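Local coordinates for protein nitrite oxidoreductase subunit C (Kuenenia stuttgartiensis, PDB 7B04) that probably takes part in electron transfer through the heme b it binds, as a subunit of the nitrite oxidoreductase complex of an anammox bacterium, at residues M54-P59 / I103-T108; A135-L140 / Y288-V293; V162-W167 / L236-F241. All coordinates share one frame; numbering follows the deposited sequence.

Contact 1 of 3, residues M54-P59 / I103-T108; sequences MQIDVP and IHDGIT
A short parallel pairing between strands 49-53 and 97-104 runs out here, at the point where M54 and I56 meet the turn of the hairpin formed by strands 97-104 and 108-116. M54 N still donates to H104 O, at 3.3 Å and almost straight, just past the backbone bonding of H104 with K52. Two residues on, a side chain replaces the backbone as acceptor: I56 N reaches D105 OD1 at 2.9 Å with an N-H...O angle of 176°. The donor meets the syn side of the carboxylate, 32° out of its plane. Aspartate suits this place because its short arm carries an oxygen out of the turn to a loop amide. An alanine here would probably leave I56 N without this acceptor and the loop less firmly tied to the turn.

Beside these bonds I103 packs with two branches. Its CG2 lies 3.6 Å from M54 CE, brought over by the bend at the end of the methionine chain (chi3 73°), while its CD1 meets I56 CD1 at 3.6 Å. Both pairs cross at a slant, and helix 64-71 covers them with L67, A70 and F71.

The turn is closed by D105 N bonding to T108 O at 2.8 Å. G106 lies in it with positive phi, where a CB would press on the preceding carbonyl oxygen. Its N makes a weak bond to H104 ND1, and H104 NE2 bonds to E317 O. The whole is a beta-hairpin turn fastened by an aspartate to the loop leaving a parallel neighbour strand.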
loop_
_atom_site.group_PDB
_atom_site.type_symbol
_atom_site.label_atom_id
_atom_site.label_comp_id
_atom_site.label_asym_id
_atom_site.label_seq_id
_atom_site.Cartn_x
_atom_site.Cartn_y
_atom_site.Cartn_z
ATOM N N MET C 54 -60.270 2.311 36.320
ATOM C CA MET C 54 -61.178 2.335 35.173
ATOM C C MET C 54 -60.887 1.118 34.303
ATOM O O MET C 54 -59.756 0.963 33.836
ATOM C CB MET C 54 -61.044 3.637 34.383
ATOM C CG MET C 54 -59.672 3.908 33.792
ATOM S SD MET C 54 -59.650 5.366 32.737
ATOM C CE MET C 54 -59.752 6.661 33.966
ATOM N N GLN C 55 -61.842 0.189 34.203
ATOM C CA GLN C 55 -61.727 -0.880 33.209
ATOM C C GLN C 55 -61.214 -0.310 31.883
ATOM O O GLN C 55 -61.857 0.546 31.268
ATOM C CB GLN C 55 -63.053 -1.643 33.049
ATOM C CG GLN C 55 -64.087 -1.074 32.088
ATOM C CD GLN C 55 -65.043 -2.136 31.572
ATOM O OE1 GLN C 55 -64.950 -3.307 31.942
ATOM N NE2 GLN C 55 -65.963 -1.730 30.707
ATOM N N ILE C 56 -60.007 -0.700 31.490
ATOM C CA ILE C 56 -59.389 -0.230 30.253
ATOM C C ILE C 56 -59.533 -1.324 29.203
ATOM O O ILE C 56 -58.900 -2.380 29.300
ATOM C CB ILE C 56 -57.921 0.157 30.468
ATOM C CG1 ILE C 56 -57.822 1.237 31.544
ATOM C CG2 ILE C 56 -57.314 0.670 29.173
ATOM C CD1 ILE C 56 -56.570 1.180 32.362
ATOM N N ASP C 57 -60.335 -1.055 28.176
ATOM C CA ASP C 57 -60.505 -1.984 27.066
ATOM C C ASP C 57 -59.516 -1.589 25.980
ATOM O O ASP C 57 -59.572 -0.471 25.457
ATOM C CB ASP C 57 -61.936 -1.959 26.527
ATOM C CG ASP C 57 -62.938 -2.590 27.478
ATOM O OD1 ASP C 57 -62.537 -3.451 28.290
ATOM O OD2 ASP C 57 -64.132 -2.228 27.406
ATOM N N VAL C 58 -58.615 -2.507 25.646
ATOM C CA VAL C 58 -57.494 -2.198 24.761
ATOM C C VAL C 58 -57.311 -3.335 23.775
ATOM O O VAL C 58 -57.671 -4.489 24.045
ATOM C CB VAL C 58 -56.188 -1.988 25.574
ATOM C CG1 VAL C 58 -55.544 -3.326 25.943
ATOM C CG2 VAL C 58 -55.203 -1.070 24.866
ATOM N N PRO C 59 -56.786 -3.029 22.595
ATOM C CA PRO C 59 -56.493 -4.080 21.618
ATOM C C PRO C 59 -55.178 -4.773 21.969
ATOM O O PRO C 59 -54.517 -4.447 22.951
ATOM C CB PRO C 59 -56.394 -3.318 20.294
ATOM C CG PRO C 59 -56.064 -1.924 20.680
ATOM C CD PRO C 59 -56.793 -1.695 21.966
ATOM N N ILE C 103 -53.534 5.377 35.270
ATOM C CA ILE C 103 -54.789 4.641 35.357
ATOM C C ILE C 103 -54.431 3.171 35.540
ATOM O O ILE C 103 -53.334 2.734 35.187
ATOM C CB ILE C 103 -55.668 4.833 34.103
ATOM C CG1 ILE C 103 -54.891 4.409 32.856
ATOM C CG2 ILE C 103 -56.128 6.278 33.974
ATOM C CD1 ILE C 103 -55.648 4.594 31.570
ATOM N N HIS C 104 -55.361 2.398 36.099
ATOM C CA HIS C 104 -55.092 0.973 36.247
ATOM C C HIS C 104 -56.373 0.155 36.155
ATOM O O HIS C 104 -57.479 0.641 36.409
ATOM C CB HIS C 104 -54.311 0.665 37.538
ATOM C CG HIS C 104 -55.139 0.656 38.785
ATOM N ND1 HIS C 104 -55.936 -0.409 39.145
ATOM C CD2 HIS C 104 -55.247 1.559 39.788
ATOM C CE1 HIS C 104 -56.522 -0.148 40.300
ATOM N NE2 HIS C 104 -56.119 1.039 40.711
ATOM N N ASP C 105 -56.184 -1.118 35.797
ATOM C CA ASP C 105 -57.245 -2.087 35.568
ATOM C C ASP C 105 -57.609 -2.883 36.803
ATOM O O ASP C 105 -58.734 -3.387 36.898
ATOM C CB ASP C 105 -56.743 -3.147 34.571
ATOM C CG ASP C 105 -57.320 -3.019 33.190
ATOM O OD1 ASP C 105 -58.505 -2.661 33.050
ATOM O OD2 ASP C 105 -56.575 -3.326 32.234
ATOM N N GLY C 106 -56.700 -2.971 37.756
ATOM C CA GLY C 106 -56.740 -4.012 38.749
ATOM C C GLY C 106 -55.847 -5.154 38.330
ATOM O O GLY C 106 -55.549 -6.039 39.142
ATOM N N ILE C 107 -55.436 -5.139 37.058
ATOM C CA ILE C 107 -54.494 -6.086 36.490
ATOM C C ILE C 107 -53.256 -5.385 35.943
ATOM O O ILE C 107 -52.127 -5.824 36.190
ATOM C CB ILE C 107 -55.172 -6.924 35.383
ATOM C CG1 ILE C 107 -56.351 -7.712 35.958
ATOM C CG2 ILE C 107 -54.171 -7.850 34.716
ATOM C CD1 ILE C 107 -57.315 -8.228 34.914
ATOM N N THR C 108 -53.446 -4.298 35.189
ATOM C CA THR C 108 -52.376 -3.575 34.512
ATOM C C THR C 108 -52.391 -2.107 34.918
ATOM O O THR C 108 -53.458 -1.523 35.117
ATOM C CB THR C 108 -52.516 -3.683 32.986
ATOM O OG1 THR C 108 -52.821 -5.035 32.627
ATOM C CG2 THR C 108 -51.229 -3.258 32.292
#

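Contact 2 of 3, residues A135-L140 / Y288-V293; sequences ALMFPL and YFNMAV. With HEM (protoporphyrin IX containing Fe), chain B.
M137 and N290 lie side by side and point the same way, toward the heme. The methionine chain, extended beyond CG, brings CE to 3.5 Å from N290 ND2, while its CB touches the heme vinyl carbon CBC at 3.4 Å. CG of N290, anti to the backbone N (chi1 -158°), lies close to the heme methyl CMC, which N290 ND2 meets at 3.3 Å. On the same face A292 CB comes within 3.4 Å of heme CAC, and A135 CB rests near the methyl CMD. Alanines suit these two positions, since their small side chains let the porphyrin rim approach the strands closely.

N290 also has polar partners: OD1 accepts from M291 N, above the carbonyl plane, and ND2 makes weak bonds to P153 O and S308 O.

Behind this layer the backbones form an antiparallel pair. A135 with A292 and M137 with N290 are hydrogen-bonded pairs of two bonds each, A135 N reaching A292 O at 3.0 Å, and L136 with M291 is the non-hydrogen-bonded pair between them. The other face is apolar: L136 CD2 lies alongside M291 CG at 3.8 Å, and F138 CE1 meets F289 CB at 3.7 Å. I100 of strand 97-104 touches L136, F289 and M291, while the F138 ring also meets those of W165, F111 and F281.

M155, the axial ligand of the heme iron, lies near M137, and K305, bound covalently to the heme, near A292. Faces that alternate between heme and protein core are consistent with the heme b pocket wall of the ethylbenzene dehydrogenase family.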
loop_
_atom_site.group_PDB
_atom_site.type_symbol
_atom_site.label_atom_id
_atom_site.label_comp_id
_atom_site.label_asym_id
_atom_site.label_seq_id
_atom_site.Cartn_x
_atom_site.Cartn_y
_atom_site.Cartn_z
ATOM N N ALA C 135 -38.090 8.506 31.412
ATOM C CA ALA C 135 -37.977 7.429 32.381
ATOM C C ALA C 135 -38.742 7.757 33.653
ATOM O O ALA C 135 -38.829 8.916 34.070
ATOM C CB ALA C 135 -36.518 7.127 32.729
ATOM N N LEU C 136 -39.292 6.711 34.260
ATOM C CA LEU C 136 -39.925 6.780 35.565
ATOM C C LEU C 136 -39.206 5.825 36.503
ATOM O O LEU C 136 -38.650 4.810 36.072
ATOM C CB LEU C 136 -41.408 6.416 35.489
ATOM C CG LEU C 136 -42.273 7.301 34.595
ATOM C CD1 LEU C 136 -43.658 6.700 34.436
ATOM C CD2 LEU C 136 -42.355 8.711 35.160
ATOM N N MET C 137 -39.204 6.157 37.789
ATOM C CA MET C 137 -38.501 5.344 38.766
ATOM C C MET C 137 -39.337 5.252 40.028
ATOM O O MET C 137 -40.042 6.192 40.403
ATOM C CB MET C 137 -37.093 5.866 39.070
ATOM C CG MET C 137 -36.982 7.053 39.983
ATOM S SD MET C 137 -35.228 7.372 40.242
ATOM C CE MET C 137 -35.283 8.437 41.669
ATOM N N PHE C 138 -39.263 4.093 40.666
ATOM C CA PHE C 138 -40.061 3.795 41.833
ATOM C C PHE C 138 -39.177 3.171 42.898
ATOM O O PHE C 138 -38.277 2.385 42.578
ATOM C CB PHE C 138 -41.184 2.807 41.489
ATOM C CG PHE C 138 -42.117 3.292 40.428
ATOM C CD1 PHE C 138 -43.271 3.973 40.768
ATOM C CD2 PHE C 138 -41.842 3.070 39.089
ATOM C CE1 PHE C 138 -44.136 4.422 39.793
ATOM C CE2 PHE C 138 -42.701 3.518 38.109
ATOM C CZ PHE C 138 -43.851 4.195 38.461
ATOM N N PRO C 139 -39.395 3.496 44.168
ATOM C CA PRO C 139 -38.664 2.784 45.211
ATOM C C PRO C 139 -39.198 1.369 45.269
ATOM O O PRO C 139 -40.406 1.141 45.162
ATOM C CB PRO C 139 -39.003 3.565 46.483
ATOM C CG PRO C 139 -39.572 4.880 46.003
ATOM C CD PRO C 139 -40.267 4.539 44.728
ATOM N N LEU C 140 -38.295 0.412 45.428
ATOM C CA LEU C 140 -38.703 -0.978 45.499
ATOM C C LEU C 140 -38.970 -1.328 46.957
ATOM O O LEU C 140 -38.113 -1.113 47.822
ATOM C CB LEU C 140 -37.649 -1.871 44.844
ATOM C CG LEU C 140 -37.456 -3.346 45.172
ATOM C CD1 LEU C 140 -38.647 -4.137 44.683
ATOM C CD2 LEU C 140 -36.206 -3.814 44.452
ATOM N N TYR C 288 -44.106 6.254 46.064
ATOM C CA TYR C 288 -43.550 7.463 45.480
ATOM C C TYR C 288 -43.005 7.164 44.088
ATOM O O TYR C 288 -42.826 6.005 43.705
ATOM C CB TYR C 288 -42.450 8.060 46.377
ATOM C CG TYR C 288 -42.909 8.377 47.791
ATOM C CD1 TYR C 288 -43.159 7.362 48.707
ATOM C CD2 TYR C 288 -43.098 9.690 48.207
ATOM C CE1 TYR C 288 -43.583 7.641 49.992
ATOM C CE2 TYR C 288 -43.521 9.979 49.495
ATOM C CZ TYR C 288 -43.762 8.949 50.382
ATOM O OH TYR C 288 -44.182 9.225 51.663
ATOM N N PHE C 289 -42.771 8.223 43.315
ATOM C CA PHE C 289 -42.166 8.079 41.998
ATOM C C PHE C 289 -41.323 9.310 41.695
ATOM O O PHE C 289 -41.414 10.340 42.370
ATOM C CB PHE C 289 -43.222 7.841 40.906
ATOM C CG PHE C 289 -43.915 9.091 40.433
ATOM C CD1 PHE C 289 -45.058 9.546 41.067
ATOM C CD2 PHE C 289 -43.433 9.798 39.341
ATOM C CE1 PHE C 289 -45.702 10.687 40.629
ATOM C CE2 PHE C 289 -44.069 10.942 38.904
ATOM C CZ PHE C 289 -45.206 11.388 39.547
ATOM N N ASN C 290 -40.499 9.190 40.655
ATOM C CA ASN C 290 -39.677 10.284 40.165
ATOM C C ASN C 290 -39.556 10.160 38.653
ATOM O O ASN C 290 -39.859 9.116 38.072
ATOM C CB ASN C 290 -38.292 10.281 40.827
ATOM C CG ASN C 290 -37.617 11.635 40.782
ATOM O OD1 ASN C 290 -38.146 12.584 40.210
ATOM N ND2 ASN C 290 -36.440 11.732 41.392
ATOM N N MET C 291 -39.113 11.243 38.015
ATOM C CA MET C 291 -39.198 11.358 36.566
ATOM C C MET C 291 -37.933 12.000 36.012
ATOM O O MET C 291 -37.224 12.732 36.707
ATOM C CB MET C 291 -40.430 12.182 36.159
ATOM C CG MET C 291 -40.745 12.173 34.676
ATOM S SD MET C 291 -41.973 13.413 34.235
ATOM C CE MET C 291 -43.415 12.746 35.051
ATOM N N ALA C 292 -37.661 11.712 34.740
ATOM C CA ALA C 292 -36.574 12.344 34.006
ATOM C C ALA C 292 -36.882 12.263 32.518
ATOM O O ALA C 292 -37.586 11.357 32.065
ATOM C CB ALA C 292 -35.221 11.693 34.305
ATOM N N VAL C 293 -36.347 13.223 31.767
ATOM C CA VAL C 293 -36.566 13.324 30.327
ATOM C C VAL C 293 -35.237 13.668 29.664
ATOM O O VAL C 293 -34.418 14.395 30.236
ATOM C CB VAL C 293 -37.649 14.376 29.993
ATOM C CG1 VAL C 293 -37.753 14.602 28.492
ATOM C CG2 VAL C 293 -38.999 13.956 30.557
HETATM C CHA HEM B . -28.377 7.444 34.098
HETATM C CHB HEM B . -27.059 10.729 37.447
HETATM C CHC HEM B . -31.760 11.212 38.583
HETATM C CHD HEM B . -33.074 7.788 35.344
HETATM C C1A HEM B . -27.609 8.210 34.956
HETATM C C2A HEM B . -26.176 8.110 35.136
HETATM C C3A HEM B . -25.803 9.021 36.051
HETATM C C4A HEM B . -26.989 9.720 36.504
HETATM C CMA HEM B . -24.371 9.294 36.563
HETATM C CAA HEM B . -25.272 7.132 34.349
HETATM C CBA HEM B . -24.633 6.107 35.275
HETATM C CGA HEM B . -25.522 4.900 35.369
HETATM O O1A HEM B . -25.605 4.300 36.471
HETATM O O2A HEM B . -26.157 4.554 34.340
HETATM C C1B HEM B . -28.224 11.207 38.014
HETATM C C2B HEM B . -28.357 12.341 38.907
HETATM C C3B HEM B . -29.661 12.473 39.230
HETATM C C4B HEM B . -30.394 11.430 38.533
HETATM C CMB HEM B . -27.150 13.183 39.375
HETATM C CAB HEM B . -30.363 13.519 40.135
HETATM C CBB HEM B . -29.783 14.625 40.616
HETATM C C1C HEM B . -32.516 10.380 37.772
HETATM C C2C HEM B . -33.966 10.361 37.698
HETATM C C3C HEM B . -34.331 9.432 36.809
HETATM C C4C HEM B . -33.130 8.804 36.287
HETATM C CMC HEM B . -34.923 11.274 38.499
HETATM C CAC HEM B . -35.782 9.076 36.415
HETATM C CBC HEM B . -36.223 7.816 36.442
HETATM C C1D HEM B . -31.918 7.467 34.655
HETATM C C2D HEM B . -31.824 6.724 33.409
HETATM C C3D HEM B . -30.538 6.634 33.070
HETATM C C4D HEM B . -29.752 7.313 34.084
HETATM C CMD HEM B . -32.995 6.128 32.600
HETATM C CAD HEM B . -29.998 5.920 31.813
HETATM C CBD HEM B . -29.714 6.924 30.702
HETATM C CGD HEM B . -29.406 6.189 29.422
HETATM O O1D HEM B . -29.245 6.856 28.370
HETATM O O2D HEM B . -29.331 4.934 29.443
HETATM N NA HEM B . -28.062 9.195 35.812
HETATM N NB HEM B . -29.483 10.683 37.813
HETATM N NC HEM B . -32.033 9.413 36.899
HETATM N ND HEM B . -30.626 7.815 35.037
HETATM FE FE HEM B . -29.882 9.162 36.560
#

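Contact 3 of 3, residues V162-W167 / L236-F241; sequences VNLWHW and LNAEGF. With HEM (protoporphyrin IX containing Fe), chain B.
Part of the wall of the heme b pocket is formed where strands 162-168 and 233-238 pair antiparallel, V162 opposite A238 and L164 opposite L236. L236 N donates to L164 O at 3.0 Å. At the other end A238 N donates to V162 O at 3.0 Å, while the bond from V162 N to A238 O is weak.

Two asparagines reinforce the ladder from the face away from the heme. N237 ND2 also donates to V162 O, so this oxygen is gripped by two donors from opposite faces of its plane. L236 O also takes two: L164 N nearly along the C=O axis and N163 ND2, at 2.9 Å, above the carbonyl plane, the oxygen lying in the N163 amide plane. An asparagine can do this and still bond elsewhere: N163 OD1 accepts from V279 N, and N237 ND2 has a second partner in L277 O.

The face toward the heme is largely apolar. L164 lays CB against L236 CD2 at 3.5 Å and CD2 against A238 CB at 3.7 Å, while its CD1 touches the heme vinyl carbon CBC at 3.5 Å. Leucine fits because its two methyls serve two neighbours at once. H166 turns one ring face to the heme methyl CMD, which sits 3.5 Å above the plane and offset toward the rim. Beyond the strand, G240 has a positive phi at which a CB would press on the preceding carbonyl oxygen; next to it F241 CB meets the heme meso carbon CHB at 3.3 Å.

R209 of the subunit B chain packs on H166 and L236, and P33 of the subunit A chain on N237. Strand 162-168 runs between strand 133-139, where M137 touches V162 and L164, and strand 233-238, which pairs with strand 245-246.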
loop_
_atom_site.group_PDB
_atom_site.type_symbol
_atom_site.label_atom_id
_atom_site.label_comp_id
_atom_site.label_asym_id
_atom_site.label_seq_id
_atom_site.Cartn_x
_atom_site.Cartn_y
_atom_site.Cartn_z
ATOM N N VAL C 162 -33.831 0.750 43.710
ATOM C CA VAL C 162 -34.902 1.430 42.992
ATOM C C VAL C 162 -35.134 0.719 41.662
ATOM O O VAL C 162 -34.220 0.116 41.090
ATOM C CB VAL C 162 -34.551 2.929 42.783
ATOM C CG1 VAL C 162 -35.412 3.586 41.711
ATOM C CG2 VAL C 162 -34.680 3.695 44.088
ATOM N N ASN C 163 -36.373 0.784 41.175
ATOM C CA ASN C 163 -36.758 0.240 39.879
ATOM C C ASN C 163 -36.866 1.381 38.876
ATOM O O ASN C 163 -37.399 2.448 39.193
ATOM C CB ASN C 163 -38.093 -0.507 39.969
ATOM C CG ASN C 163 -38.283 -1.521 38.850
ATOM O OD1 ASN C 163 -39.212 -2.327 38.885
ATOM N ND2 ASN C 163 -37.404 -1.487 37.856
ATOM N N LEU C 164 -36.361 1.152 37.666
ATOM C CA LEU C 164 -36.339 2.160 36.615
ATOM C C LEU C 164 -37.048 1.635 35.374
ATOM O O LEU C 164 -36.911 0.460 35.019
ATOM C CB LEU C 164 -34.894 2.531 36.240
ATOM C CG LEU C 164 -33.980 3.447 37.062
ATOM C CD1 LEU C 164 -34.484 4.874 37.061
ATOM C CD2 LEU C 164 -33.779 2.936 38.484
ATOM N N TRP C 165 -37.820 2.509 34.728
ATOM C CA TRP C 165 -38.454 2.221 33.444
ATOM C C TRP C 165 -37.940 3.249 32.444
ATOM O O TRP C 165 -38.335 4.416 32.505
ATOM C CB TRP C 165 -39.977 2.295 33.536
ATOM C CG TRP C 165 -40.609 1.341 34.491
ATOM C CD1 TRP C 165 -40.015 0.292 35.128
ATOM C CD2 TRP C 165 -41.975 1.349 34.917
ATOM N NE1 TRP C 165 -40.928 -0.354 35.927
ATOM C CE2 TRP C 165 -42.139 0.276 35.814
ATOM C CE3 TRP C 165 -43.077 2.160 34.626
ATOM C CZ2 TRP C 165 -43.361 -0.006 36.423
ATOM C CZ3 TRP C 165 -44.286 1.878 35.232
ATOM C CH2 TRP C 165 -44.419 0.805 36.119
ATOM N N HIS C 166 -37.083 2.829 31.520
ATOM C CA HIS C 166 -36.459 3.751 30.575
ATOM C C HIS C 166 -37.081 3.566 29.197
ATOM O O HIS C 166 -36.880 2.531 28.554
ATOM C CB HIS C 166 -34.947 3.547 30.514
ATOM C CG HIS C 166 -34.234 4.603 29.727
ATOM N ND1 HIS C 166 -32.924 4.472 29.320
ATOM C CD2 HIS C 166 -34.652 5.806 29.273
ATOM C CE1 HIS C 166 -32.566 5.552 28.648
ATOM N NE2 HIS C 166 -33.596 6.377 28.605
ATOM N N TRP C 167 -37.823 4.572 28.741
ATOM C CA TRP C 167 -38.343 4.584 27.383
ATOM C C TRP C 167 -37.300 5.161 26.437
ATOM O O TRP C 167 -36.664 6.176 26.738
ATOM C CB TRP C 167 -39.632 5.402 27.290
ATOM C CG TRP C 167 -40.076 5.603 25.875
ATOM C CD1 TRP C 167 -40.703 4.691 25.075
ATOM C CD2 TRP C 167 -39.901 6.781 25.078
ATOM N NE1 TRP C 167 -40.941 5.233 23.836
ATOM C CE2 TRP C 167 -40.455 6.515 23.811
ATOM C CE3 TRP C 167 -39.335 8.036 25.314
ATOM C CZ2 TRP C 167 -40.461 7.457 22.785
ATOM C CZ3 TRP C 167 -39.342 8.971 24.294
ATOM C CH2 TRP C 167 -39.902 8.676 23.046
ATOM N N LEU C 236 -35.147 -1.848 34.463
ATOM C CA LEU C 236 -33.809 -1.862 35.033
ATOM C C LEU C 236 -33.840 -1.327 36.464
ATOM O O LEU C 236 -34.815 -0.709 36.896
ATOM C CB LEU C 236 -32.839 -1.096 34.119
ATOM C CG LEU C 236 -32.898 0.398 33.808
ATOM C CD1 LEU C 236 -31.783 0.694 32.830
ATOM C CD2 LEU C 236 -34.222 0.830 33.217
ATOM N N ASN C 237 -32.755 -1.582 37.198
ATOM C CA ASN C 237 -32.624 -1.221 38.604
ATOM C C ASN C 237 -31.400 -0.344 38.835
ATOM O O ASN C 237 -30.483 -0.289 38.010
ATOM C CB ASN C 237 -32.507 -2.467 39.495
ATOM C CG ASN C 237 -33.845 -3.101 39.792
ATOM O OD1 ASN C 237 -34.164 -4.171 39.278
ATOM N ND2 ASN C 237 -34.634 -2.445 40.634
ATOM N N ALA C 238 -31.397 0.346 39.978
ATOM C CA ALA C 238 -30.256 1.157 40.379
ATOM C C ALA C 238 -30.249 1.317 41.895
ATOM O O ALA C 238 -31.303 1.369 42.536
ATOM C CB ALA C 238 -30.273 2.530 39.696
ATOM N N GLU C 239 -29.039 1.390 42.454
ATOM C CA GLU C 239 -28.818 1.705 43.862
ATOM C C GLU C 239 -28.030 3.005 43.973
ATOM O O GLU C 239 -27.048 3.086 44.719
ATOM C CB GLU C 239 -28.073 0.568 44.575
ATOM C CG GLU C 239 -28.940 -0.600 45.019
ATOM C CD GLU C 239 -28.130 -1.687 45.713
ATOM O OE1 GLU C 239 -26.889 -1.683 45.569
ATOM O OE2 GLU C 239 -28.727 -2.545 46.397
ATOM N N GLY C 240 -28.442 4.010 43.214
ATOM C CA GLY C 240 -27.713 5.254 43.092
ATOM C C GLY C 240 -27.294 5.501 41.656
ATOM O O GLY C 240 -27.397 4.637 40.783
ATOM N N PHE C 241 -26.858 6.733 41.418
ATOM C CA PHE C 241 -26.365 7.095 40.098
ATOM C C PHE C 241 -24.942 6.585 39.911
ATOM O O PHE C 241 -24.155 6.541 40.862
ATOM C CB PHE C 241 -26.500 8.608 39.857
ATOM C CG PHE C 241 -25.554 9.494 40.642
ATOM C CD1 PHE C 241 -24.176 9.436 40.479
ATOM C CD2 PHE C 241 -26.073 10.434 41.518
ATOM C CE1 PHE C 241 -23.337 10.274 41.203
ATOM C CE2 PHE C 241 -25.241 11.269 42.232
ATOM C CZ PHE C 241 -23.877 11.190 42.076
HETATM C CHA HEM B . -28.377 7.444 34.098
HETATM C CHB HEM B . -27.059 10.729 37.447
HETATM C CHC HEM B . -31.760 11.212 38.583
HETATM C CHD HEM B . -33.074 7.788 35.344
HETATM C C1A HEM B . -27.609 8.210 34.956
HETATM C C2A HEM B . -26.176 8.110 35.136
HETATM C C3A HEM B . -25.803 9.021 36.051
HETATM C C4A HEM B . -26.989 9.720 36.504
HETATM C CMA HEM B . -24.371 9.294 36.563
HETATM C CAA HEM B . -25.272 7.132 34.349
HETATM C CBA HEM B . -24.633 6.107 35.275
HETATM C CGA HEM B . -25.522 4.900 35.369
HETATM O O1A HEM B . -25.605 4.300 36.471
HETATM O O2A HEM B . -26.157 4.554 34.340
HETATM C C1B HEM B . -28.224 11.207 38.014
HETATM C C2B HEM B . -28.357 12.341 38.907
HETATM C C3B HEM B . -29.661 12.473 39.230
HETATM C C4B HEM B . -30.394 11.430 38.533
HETATM C CMB HEM B . -27.150 13.183 39.375
HETATM C CAB HEM B . -30.363 13.519 40.135
HETATM C CBB HEM B . -29.783 14.625 40.616
HETATM C C1C HEM B . -32.516 10.380 37.772
HETATM C C2C HEM B . -33.966 10.361 37.698
HETATM C C3C HEM B . -34.331 9.432 36.809
HETATM C C4C HEM B . -33.130 8.804 36.287
HETATM C CMC HEM B . -34.923 11.274 38.499
HETATM C CAC HEM B . -35.782 9.076 36.415
HETATM C CBC HEM B . -36.223 7.816 36.442
HETATM C C1D HEM B . -31.918 7.467 34.655
HETATM C C2D HEM B . -31.824 6.724 33.409
HETATM C C3D HEM B . -30.538 6.634 33.070
HETATM C C4D HEM B . -29.752 7.313 34.084
HETATM C CMD HEM B . -32.995 6.128 32.600
HETATM C CAD HEM B . -29.998 5.920 31.813
HETATM C CBD HEM B . -29.714 6.924 30.702
HETATM C CGD HEM B . -29.406 6.189 29.422
HETATM O O1D HEM B . -29.245 6.856 28.370
HETATM O O2D HEM B . -29.331 4.934 29.443
HETATM N NA HEM B . -28.062 9.195 35.812
HETATM N NB HEM B . -29.483 10.683 37.813
HETATM N NC HEM B . -32.033 9.413 36.899
HETATM N ND HEM B . -30.626 7.815 35.037
HETATM FE FE HEM B . -29.882 9.162 36.560
#

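Contacts 2 and 3 are adjoining parts of one pocket wall: their centres lie 8 Å apart and both touch the heme. Strands 133-139 and 162-168 join them, with probable hydrogen bonds from W165 N to L136 O at 2.8 Å and from N163 N to F138 O at 2.9 Å. The heme is thus lined by three strands adjacent in the sheet, 286-294, 133-139 and 162-168, with the segment 236-241 carrying the lining on to F241. Contact 1 stands apart, its centre about 21 Å from that of contact 2 and 25 Å from that of contact 3. Strand 97-104 nonetheless links it to contact 2, turning at contact 1 and supplying I100 behind the heme-facing sheet.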